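Local coordinates for protein TRAP-type transporter, periplasmic component (Cupriavidus necator, PDB 4P8B) that binds (S)-2-acetolactate and probably serves as the periplasmic solute receptor that hands it to a TRAP-type membrane transporter, at residues A[99-104]-A[245-250]; A[34-39]-A[80-85]; A[219-224]-A[292-297]; A[205-210]-A[227-232]. All coordinates share one frame; numbering follows the deposited sequence.

Contact 1 (A[99-104]-A[245-250]). With X2X ((2S)-2-hydroxy-2-methyl-3-oxobutanoic acid), chain D.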
# COMPACT_ATOMS: atom_id res chain seq x y z
N ILE A 99 -4.34 1.58 -1.96
CA ILE A 99 -5.34 1.97 -0.99
C ILE A 99 -5.78 3.42 -1.22
O ILE A 99 -6.96 3.76 -1.19
CB ILE A 99 -4.82 1.79 0.44
CG1 ILE A 99 -4.68 0.30 0.76
CG2 ILE A 99 -5.79 2.46 1.43
CD1 ILE A 99 -4.00 0.04 2.08
N ASN A 100 -4.81 4.29 -1.47
CA ASN A 100 -5.09 5.72 -1.51
C ASN A 100 -5.86 6.13 -2.75
O ASN A 100 -6.57 7.14 -2.72
CB ASN A 100 -3.79 6.50 -1.43
CG ASN A 100 -3.12 6.35 -0.09
OD1 ASN A 100 -3.77 6.08 0.93
ND2 ASN A 100 -1.81 6.41 -0.09
N TRP A 101 -5.75 5.34 -3.80
CA TRP A 101 -6.43 5.64 -5.07
C TRP A 101 -7.74 4.87 -5.22
O TRP A 101 -8.49 5.07 -6.19
CB TRP A 101 -5.51 5.32 -6.25
CG TRP A 101 -4.22 6.07 -6.30
CD1 TRP A 101 -3.84 7.17 -5.56
CD2 TRP A 101 -3.12 5.75 -7.15
NE1 TRP A 101 -2.56 7.54 -5.91
CE2 TRP A 101 -2.10 6.70 -6.90
CE3 TRP A 101 -2.91 4.77 -8.12
CZ2 TRP A 101 -0.88 6.66 -7.56
CZ3 TRP A 101 -1.70 4.74 -8.78
CH2 TRP A 101 -0.70 5.68 -8.49
N SER A 102 -8.01 3.96 -4.30
CA SER A 102 -9.24 3.19 -4.35
C SER A 102 -10.52 4.05 -4.38
O SER A 102 -11.46 3.66 -5.05
CB SER A 102 -9.31 2.22 -3.17
OG SER A 102 -8.37 1.17 -3.34
N PRO A 103 -10.56 5.21 -3.69
CA PRO A 103 -11.81 5.99 -3.78
C PRO A 103 -12.16 6.41 -5.20
O PRO A 103 -13.35 6.52 -5.51
CB PRO A 103 -11.53 7.21 -2.89
CG PRO A 103 -10.52 6.72 -1.93
CD PRO A 103 -9.64 5.78 -2.68
N GLN A 104 -11.16 6.59 -6.06
CA GLN A 104 -11.38 6.98 -7.45
C GLN A 104 -11.37 5.81 -8.43
O GLN A 104 -11.97 5.91 -9.51
CB GLN A 104 -10.31 7.97 -7.90
CG GLN A 104 -10.37 9.31 -7.19
CD GLN A 104 -9.67 9.29 -5.84
OE1 GLN A 104 -8.76 8.49 -5.61
NE2 GLN A 104 -10.11 10.16 -4.94
N ILE A 245 2.09 1.51 -7.20
CA ILE A 245 2.13 1.67 -8.65
C ILE A 245 2.86 2.96 -8.97
O ILE A 245 2.61 4.02 -8.38
CB ILE A 245 0.72 1.69 -9.27
CG1 ILE A 245 -0.07 0.46 -8.82
CG2 ILE A 245 0.80 1.75 -10.79
CD1 ILE A 245 -1.51 0.44 -9.32
N PHE A 246 3.77 2.84 -9.94
CA PHE A 246 4.55 3.94 -10.50
C PHE A 246 3.74 4.49 -11.67
O PHE A 246 3.44 3.74 -12.61
CB PHE A 246 5.91 3.42 -11.00
CG PHE A 246 6.87 2.97 -9.93
CD1 PHE A 246 6.62 1.83 -9.20
CD2 PHE A 246 8.04 3.68 -9.68
CE1 PHE A 246 7.49 1.43 -8.23
CE2 PHE A 246 8.92 3.26 -8.72
CZ PHE A 246 8.65 2.16 -7.99
N VAL A 247 3.39 5.78 -11.66
CA VAL A 247 2.52 6.35 -12.69
C VAL A 247 2.96 7.73 -13.11
O VAL A 247 3.65 8.44 -12.38
CB VAL A 247 1.05 6.48 -12.20
CG1 VAL A 247 0.48 5.14 -11.78
CG2 VAL A 247 0.94 7.49 -11.06
N VAL A 248 2.54 8.12 -14.31
CA VAL A 248 2.80 9.45 -14.85
C VAL A 248 1.48 9.99 -15.36
O VAL A 248 0.70 9.27 -15.97
CB VAL A 248 3.82 9.38 -16.01
CG1 VAL A 248 4.09 10.78 -16.58
CG2 VAL A 248 5.10 8.76 -15.55
N ASN A 249 1.23 11.27 -15.13
CA ASN A 249 0.09 11.95 -15.75
C ASN A 249 0.13 11.81 -17.29
O ASN A 249 1.19 11.86 -17.87
CB ASN A 249 0.09 13.42 -15.33
CG ASN A 249 -0.82 14.29 -16.20
OD1 ASN A 249 -0.45 14.72 -17.29
ND2 ASN A 249 -2.04 14.51 -15.73
N LYS A 250 -1.04 11.56 -17.89
CA LYS A 250 -1.16 11.26 -19.33
C LYS A 250 -0.59 12.36 -20.21
O LYS A 250 0.13 12.08 -21.16
CB LYS A 250 -2.64 11.00 -19.66
CG LYS A 250 -2.96 10.69 -21.14
CD LYS A 250 -4.45 10.41 -21.28
CE LYS A 250 -4.87 10.19 -22.72
NZ LYS A 250 -4.36 8.89 -23.25
OAD X2X D . -1.42 5.78 5.30
CAH X2X D . -0.80 4.68 5.39
OAE X2X D . -1.02 3.87 6.34
CAI X2X D . 0.20 4.29 4.35
CAB X2X D . 1.40 5.21 4.48
OAF X2X D . 0.49 2.92 4.41
CAG X2X D . -0.49 4.51 3.04
OAC X2X D . -0.28 5.54 2.39
CAA X2X D . -1.46 3.50 2.53
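W101 reaches from the short helix 98-101 to strand 241-249 and meets I245 and V247 in a mainly apolar contact, in which I245 O also lies 3.7 Å from W101 CH2. Its six-membered ring comes in end first: CH2 lies 3.5 Å from V247 CG1 and equally far from CG2, so the corner of the indole nestles against both valine methyls. W101 CZ3 packs 3.9 Å from I245 CB. I245 O and V247 CG1 both lie obliquely to the ring. With CG anti to the carbonyl carbon (chi1 -60°), the indole is directed at the strand. Tryptophan suits this place because it is long enough to span the gap between the helix and the sheet and still carries a polar edge.

That edge supplies the polar part, for NE1 donates a hydrogen bond to E82 OE1. The neighbouring N100 serves the ligand: its ND2 donates to the ketone oxygen OAC of the bound acetolactate at 3.0 Å, nearly straight at 169°. N100 OD1 accepts from Q79 NE2, which helps fix which way the amide is flipped. The buried indole packs the helix that carries N100 against the sheet of one lobe, beside the ligand cleft characteristic of periplasmic binding proteins.

Contact 2 (A[34-39]-A[80-85]). With X2X ((2S)-2-hydroxy-2-methyl-3-oxobutanoic acid), chain D.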
# COMPACT_ATOMS: atom_id res chain seq x y z
N LYS A 34 7.27 17.08 -10.84
CA LYS A 34 6.94 16.84 -9.45
C LYS A 34 6.46 15.40 -9.24
O LYS A 34 5.48 14.98 -9.85
CB LYS A 34 5.84 17.82 -9.03
CG LYS A 34 6.15 19.26 -9.35
CD LYS A 34 5.06 20.15 -8.82
CE LYS A 34 5.34 21.60 -9.15
NZ LYS A 34 4.11 22.41 -9.01
N MSE A 35 7.12 14.67 -8.34
CA MSE A 35 6.71 13.30 -7.99
C MSE A 35 6.11 13.26 -6.59
O MSE A 35 6.75 13.63 -5.59
CB MSE A 35 7.89 12.35 -8.02
CG MSE A 35 7.43 10.90 -7.79
SE MSE A 35 8.89 9.65 -7.43
CE MSE A 35 9.91 9.89 -9.07
N SER A 36 4.86 12.83 -6.49
CA SER A 36 4.20 12.73 -5.21
C SER A 36 4.49 11.39 -4.54
O SER A 36 4.45 10.34 -5.21
CB SER A 36 2.69 12.90 -5.40
OG SER A 36 2.07 12.91 -4.12
N LEU A 37 4.75 11.42 -3.23
CA LEU A 37 4.95 10.22 -2.40
C LEU A 37 4.31 10.48 -1.05
O LEU A 37 4.58 11.53 -0.46
CB LEU A 37 6.44 10.01 -2.13
CG LEU A 37 7.32 9.79 -3.36
CD1 LEU A 37 8.79 9.88 -2.97
CD2 LEU A 37 7.02 8.48 -4.04
N VAL A 38 3.57 9.52 -0.51
CA VAL A 38 3.12 9.66 0.88
C VAL A 38 4.32 9.53 1.81
O VAL A 38 4.49 10.35 2.70
CB VAL A 38 2.07 8.61 1.26
CG1 VAL A 38 1.72 8.71 2.73
CG2 VAL A 38 0.83 8.79 0.45
N LEU A 39 5.15 8.52 1.58
CA LEU A 39 6.31 8.23 2.43
C LEU A 39 7.62 8.62 1.75
O LEU A 39 7.81 8.36 0.55
CB LEU A 39 6.34 6.73 2.73
CG LEU A 39 5.12 6.18 3.47
CD1 LEU A 39 5.32 4.69 3.79
CD2 LEU A 39 4.87 6.98 4.75
N THR A 80 -5.94 10.60 -0.00
CA THR A 80 -7.07 9.95 -0.65
C THR A 80 -7.67 10.80 -1.75
O THR A 80 -8.68 10.41 -2.32
CB THR A 80 -8.16 9.47 0.35
OG1 THR A 80 -8.60 10.56 1.17
CG2 THR A 80 -7.64 8.35 1.24
N ARG A 81 -7.03 11.91 -2.10
CA ARG A 81 -7.36 12.57 -3.35
C ARG A 81 -6.12 12.83 -4.20
O ARG A 81 -6.14 13.65 -5.12
CB ARG A 81 -8.13 13.87 -3.13
CG ARG A 81 -7.37 14.92 -2.34
CD ARG A 81 -8.25 16.15 -2.14
NE ARG A 81 -7.62 17.14 -1.29
CZ ARG A 81 -6.78 18.08 -1.71
NH1 ARG A 81 -6.48 18.20 -3.00
NH2 ARG A 81 -6.26 18.95 -0.84
N GLU A 82 -5.04 12.11 -3.91
CA GLU A 82 -3.85 12.15 -4.74
C GLU A 82 -4.13 11.73 -6.19
O GLU A 82 -3.61 12.34 -7.12
CB GLU A 82 -2.78 11.23 -4.15
CG GLU A 82 -1.41 11.37 -4.79
CD GLU A 82 -0.42 10.29 -4.38
OE1 GLU A 82 -0.81 9.09 -4.38
OE2 GLU A 82 0.73 10.59 -4.02
N PHE A 83 -4.97 10.71 -6.40
CA PHE A 83 -5.21 10.24 -7.76
C PHE A 83 -5.80 11.35 -8.61
O PHE A 83 -5.40 11.54 -9.77
CB PHE A 83 -6.14 9.03 -7.78
CG PHE A 83 -6.28 8.40 -9.13
CD1 PHE A 83 -5.29 7.56 -9.60
CD2 PHE A 83 -7.36 8.69 -9.96
CE1 PHE A 83 -5.38 6.97 -10.82
CE2 PHE A 83 -7.46 8.10 -11.21
CZ PHE A 83 -6.45 7.25 -11.64
N SER A 84 -6.77 12.07 -8.07
CA SER A 84 -7.39 13.15 -8.84
C SER A 84 -6.37 14.23 -9.20
O SER A 84 -6.39 14.78 -10.30
CB SER A 84 -8.55 13.76 -8.06
OG SER A 84 -9.44 12.75 -7.63
N ALA A 85 -5.46 14.53 -8.28
CA ALA A 85 -4.43 15.53 -8.54
C ALA A 85 -3.47 15.06 -9.64
O ALA A 85 -3.00 15.87 -10.45
CB ALA A 85 -3.67 15.85 -7.25
OAD X2X D . -1.42 5.78 5.30
CAH X2X D . -0.80 4.68 5.39
OAE X2X D . -1.02 3.87 6.34
CAI X2X D . 0.20 4.29 4.35
CAB X2X D . 1.40 5.21 4.48
OAF X2X D . 0.49 2.92 4.41
CAG X2X D . -0.49 4.51 3.04
OAC X2X D . -0.28 5.54 2.39
CAA X2X D . -1.46 3.50 2.53
O HOH W 1 2.06 8.54 -2.92
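E82, in the first turn of helix 82-88, grips S36 of strand 33-36, within the alpha/beta lobe of a type II periplasmic binding protein, where strands run in the order 66-69, 33-36, 93-97. Along the second segment, T80 comes first and offers its backbone O to Q104 NE2. R81 follows at the N-cap position.

E82 then carries the contact. Its CG stands anti to the backbone N (chi1 -170°) and the chain stays extended, which takes the carboxylate across to the strand. S36 OG donates to E82 OE2 at 2.7 Å, and E82 OE2 accepts through its anti lone pair, the one turned away from OE1. A water also donates to OE2 at 2.7 Å and accepts a weak bond from V38 N. OE1 has its own donor in the indole of contact 1, so this buried carboxylate has partners on both oxygens, which would probably stabilise its negative charge. Glutamate has the length for the task, while serine is small enough to fit between strand and helix.

Beyond E82, the ring of F83 meets that same indole. Just past the water-bound backbone N, V38 CG1 lies 3.8 Å from OAC of the acetolactate.

Contact 3 (A[219-224]-A[292-297])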
# COMPACT_ATOMS: atom_id res chain seq x y z
N SER A 219 7.76 -2.72 7.26
CA SER A 219 8.80 -1.75 6.98
C SER A 219 8.39 -0.32 7.36
O SER A 219 9.24 0.50 7.67
CB SER A 219 9.21 -1.81 5.51
OG SER A 219 8.13 -1.47 4.67
N VAL A 220 7.09 -0.05 7.35
CA VAL A 220 6.52 1.22 7.76
C VAL A 220 6.50 1.28 9.28
O VAL A 220 6.96 2.28 9.85
CB VAL A 220 5.12 1.39 7.16
CG1 VAL A 220 4.46 2.64 7.68
CG2 VAL A 220 5.21 1.41 5.62
N PHE A 221 6.06 0.22 9.95
CA PHE A 221 6.11 0.14 11.42
C PHE A 221 7.51 0.42 11.89
O PHE A 221 7.73 1.19 12.83
CB PHE A 221 5.66 -1.28 11.83
CG PHE A 221 5.57 -1.50 13.31
CD1 PHE A 221 6.71 -1.80 14.04
CD2 PHE A 221 4.37 -1.39 13.98
CE1 PHE A 221 6.64 -2.03 15.40
CE2 PHE A 221 4.30 -1.59 15.36
CZ PHE A 221 5.42 -1.91 16.05
N ALA A 222 8.49 -0.19 11.24
CA ALA A 222 9.89 -0.06 11.66
C ALA A 222 10.45 1.33 11.40
O ALA A 222 11.01 1.95 12.30
CB ALA A 222 10.75 -1.10 10.97
N ALA A 223 10.29 1.86 10.19
CA ALA A 223 10.94 3.12 9.83
C ALA A 223 10.27 4.29 10.52
O ALA A 223 10.92 5.30 10.79
CB ALA A 223 10.96 3.31 8.32
N ALA A 224 8.98 4.17 10.81
CA ALA A 224 8.27 5.18 11.58
C ALA A 224 8.40 4.93 13.09
O ALA A 224 7.88 5.71 13.88
CB ALA A 224 6.81 5.22 11.18
N LYS A 292 11.25 -10.06 14.50
CA LYS A 292 12.07 -10.31 15.69
C LYS A 292 12.85 -9.07 16.06
O LYS A 292 13.08 -8.80 17.24
CB LYS A 292 13.00 -11.49 15.43
CG LYS A 292 12.26 -12.81 15.30
CD LYS A 292 13.20 -13.96 14.98
CE LYS A 292 12.43 -15.26 14.78
NZ LYS A 292 13.32 -16.39 14.36
N ASP A 293 13.27 -8.30 15.06
CA ASP A 293 13.95 -7.03 15.32
C ASP A 293 13.06 -6.09 16.12
O ASP A 293 13.55 -5.32 16.95
CB ASP A 293 14.38 -6.38 14.00
CG ASP A 293 15.47 -7.16 13.29
OD1 ASP A 293 16.19 -7.91 13.98
OD2 ASP A 293 15.59 -7.02 12.05
N MSE A 294 11.76 -6.13 15.88
CA MSE A 294 10.80 -5.28 16.58
C MSE A 294 10.56 -5.80 17.99
O MSE A 294 10.46 -5.02 18.94
CB MSE A 294 9.49 -5.24 15.81
CG MSE A 294 9.61 -4.64 14.45
SE MSE A 294 10.29 -2.83 14.42
CE MSE A 294 12.14 -3.24 14.01
N GLU A 295 10.52 -7.13 18.16
CA GLU A 295 10.44 -7.69 19.51
C GLU A 295 11.52 -7.09 20.42
O GLU A 295 11.28 -6.77 21.60
CB GLU A 295 10.58 -9.22 19.49
CG GLU A 295 9.40 -9.93 18.85
CD GLU A 295 9.68 -11.40 18.59
OE1 GLU A 295 10.85 -11.84 18.74
OE2 GLU A 295 8.72 -12.10 18.22
N ALA A 296 12.72 -6.92 19.88
CA ALA A 296 13.85 -6.38 20.62
C ALA A 296 13.60 -4.95 21.11
O ALA A 296 14.23 -4.53 22.09
CB ALA A 296 15.13 -6.44 19.77
N HIS A 297 12.68 -4.24 20.48
CA HIS A 297 12.29 -2.89 20.89
C HIS A 297 11.12 -2.89 21.86
O HIS A 297 10.54 -1.84 22.16
CB HIS A 297 11.92 -2.06 19.64
CG HIS A 297 13.09 -1.62 18.83
ND1 HIS A 297 13.93 -0.61 19.23
CD2 HIS A 297 13.57 -2.06 17.63
CE1 HIS A 297 14.87 -0.43 18.32
NE2 HIS A 297 14.68 -1.30 17.35
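Between 219-224 and 292-297, on helices 218-223 and 289-295, the nearest CA atoms are those of A222 and M294, 7.2 Å apart. The motif is a Met-aromatic contact between two helices: M294, here a selenomethionine with selenium in place of sulfur, lies beside the ring of F221. SE sits at the ring edge, close to its plane, 86° off the normal and 4.9 Å from the centroid of the F221 ring. The nearest ring atom is F221 CD1, with SE at 3.7 Å. An edge approach sets the polarisable chalcogen against the slightly positive ring hydrogens, which suits its lone pairs.

The two side chains run antiparallel alongside one another. F221 has CG anti to its backbone N (chi1 -177°), which places the ring beside M294, while the M294 chain bends about CB-CG (chi2 -58°) and again about CG-SE, folding its end back to A222. Methionine fits because it is flexible enough to follow both a flat ring and a small methyl, and alanine fits because its short side chain lets the helices come close. F221 also meets W291 edge-to-face and packs on L226 and Q231. The contact does not reach the ligand, about 10 Å from the F221 side chain, though the side chain of N216, which binds it, is about 6 Å away. A222 CB is met by M294 SE at 3.9 Å and by M294 CE at 4.0 Å.

Contact 4 (A[205-210]-A[227-232])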
# COMPACT_ATOMS: atom_id res chain seq x y z
N ALA A 205 -2.39 11.21 16.57
CA ALA A 205 -3.47 10.40 17.14
C ALA A 205 -2.90 9.19 17.89
O ALA A 205 -3.37 8.83 18.97
CB ALA A 205 -4.43 9.96 16.04
N MSE A 206 -1.86 8.57 17.33
CA MSE A 206 -1.21 7.46 18.03
C MSE A 206 -0.44 7.96 19.25
O MSE A 206 -0.46 7.32 20.31
CB MSE A 206 -0.24 6.73 17.12
CG MSE A 206 -0.92 5.93 16.05
SE MSE A 206 0.34 4.96 14.91
CE MSE A 206 1.09 6.44 13.95
N ALA A 207 0.22 9.10 19.13
CA ALA A 207 1.04 9.63 20.22
C ALA A 207 0.17 9.98 21.43
O ALA A 207 0.59 9.79 22.57
CB ALA A 207 1.82 10.87 19.77
N SER A 208 -1.02 10.52 21.19
CA SER A 208 -1.88 10.95 22.30
C SER A 208 -2.77 9.84 22.84
O SER A 208 -3.41 10.01 23.88
CB SER A 208 -2.80 12.08 21.85
OG SER A 208 -3.79 11.57 20.96
N GLY A 209 -2.88 8.73 22.12
CA GLY A 209 -3.82 7.70 22.49
C GLY A 209 -5.24 7.92 21.98
O GLY A 209 -6.15 7.16 22.33
N ALA A 210 -5.43 8.91 21.11
CA ALA A 210 -6.75 9.17 20.53
C ALA A 210 -7.21 7.98 19.69
O ALA A 210 -8.41 7.69 19.63
CB ALA A 210 -6.72 10.44 19.69
N TYR A 227 6.51 1.70 17.65
CA TYR A 227 6.58 1.31 19.06
C TYR A 227 6.80 2.51 19.97
O TYR A 227 6.52 2.43 21.15
CB TYR A 227 7.67 0.25 19.31
CG TYR A 227 8.97 0.56 18.63
CD1 TYR A 227 9.95 1.34 19.23
CD2 TYR A 227 9.22 0.08 17.35
CE1 TYR A 227 11.14 1.63 18.56
CE2 TYR A 227 10.38 0.35 16.69
CZ TYR A 227 11.34 1.12 17.29
OH TYR A 227 12.52 1.38 16.61
N THR A 228 7.32 3.62 19.45
CA THR A 228 7.52 4.83 20.24
C THR A 228 6.24 5.65 20.40
O THR A 228 6.21 6.59 21.20
CB THR A 228 8.64 5.74 19.69
OG1 THR A 228 8.23 6.35 18.46
CG2 THR A 228 9.93 4.94 19.50
N VAL A 229 5.20 5.28 19.67
CA VAL A 229 3.88 5.90 19.82
C VAL A 229 2.84 4.84 20.16
O VAL A 229 1.75 4.77 19.57
CB VAL A 229 3.49 6.76 18.59
CG1 VAL A 229 4.33 8.05 18.56
CG2 VAL A 229 3.63 6.00 17.30
N GLY A 230 3.22 4.01 21.13
CA GLY A 230 2.30 3.10 21.79
C GLY A 230 2.06 1.77 21.14
O GLY A 230 1.32 0.97 21.70
N GLN A 231 2.68 1.49 20.01
CA GLN A 231 2.32 0.30 19.25
C GLN A 231 3.18 -0.86 19.72
O GLN A 231 4.18 -1.21 19.09
CB GLN A 231 2.44 0.56 17.76
CG GLN A 231 1.59 1.73 17.31
CD GLN A 231 0.17 1.64 17.80
OE1 GLN A 231 -0.56 0.73 17.42
NE2 GLN A 231 -0.24 2.57 18.64
N LYS A 232 2.74 -1.49 20.81
CA LYS A 232 3.55 -2.49 21.51
C LYS A 232 3.05 -3.91 21.36
O LYS A 232 3.71 -4.84 21.84
CB LYS A 232 3.71 -2.07 22.97
CG LYS A 232 4.57 -0.79 23.06
CD LYS A 232 4.59 -0.14 24.42
CE LYS A 232 5.33 1.19 24.38
NZ LYS A 232 6.67 1.06 23.74
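Q231 touches the helix through its CG, 4.2 Å from the selenium of M206, and its flat carboxamide lies behind that atom. At one edge of this amide, NE2 donates to V229 O at 3.1 Å; the bond is almost straight (177°) and V229 O lies in the amide plane. At the other edge, OE1 accepts from S158 OG, so both polar ends are fixed and the group cannot readily turn. The other flat group, the ring of Y227, has H297 stacked on it.

The apolar core of the contact belongs to V229. One methyl faces each helix residue: V229 CG2 meets M206 CB at 3.9 Å, and V229 CG1 meets A207 CB at 4.0 Å. The selenium of M206, a selenomethionine, adds a looser touch, SE to V229 CG2 at 4.2 Å. Valine's forked shape suits a place where two consecutive residues of a helix must be met, and the small alanine lets the backbones approach to 4.7 Å between the CA atoms of A207 and V229.

The loop is braced from within. K232 NZ donates to Y227 O at 2.9 Å, closing the turn, and Q231 forms the centre of an inverse gamma turn. G209 and G230 both take positive phi, an easy conformation for a residue without a side chain; G209 follows helix 199-208 and is the first to leave helical angles. Through these contacts the loop between helix 218-223 and strand 233-235 packs against the C-terminal end of helix 199-208, with M206 and Q231 both resting on Q214 of strand 213-216.

How the contacts relate
Contacts 1 and 2 are buried, share the five-stranded sheet and touch the ligand; E82 and W101 join them directly. Contacts 3 and 4 lie on the side of the chain's centre opposite contact 1, around the four-stranded sheet that includes 213-216 and 233-235, and meet where F221 and M294 pack on Y227. Contact 3 is largely buried, whereas contact 4 reaches the surface. Chemistry follows place: contact 2 is polar, a carboxylate with a water, contact 1 sets an indole against aliphatic groups, contact 3 sets selenomethionine against a phenylalanine edge, and contact 4 sets a valine against a helix. L39 of contact 2 and V220 of contact 3 touch, linking the two regions beside the pocket.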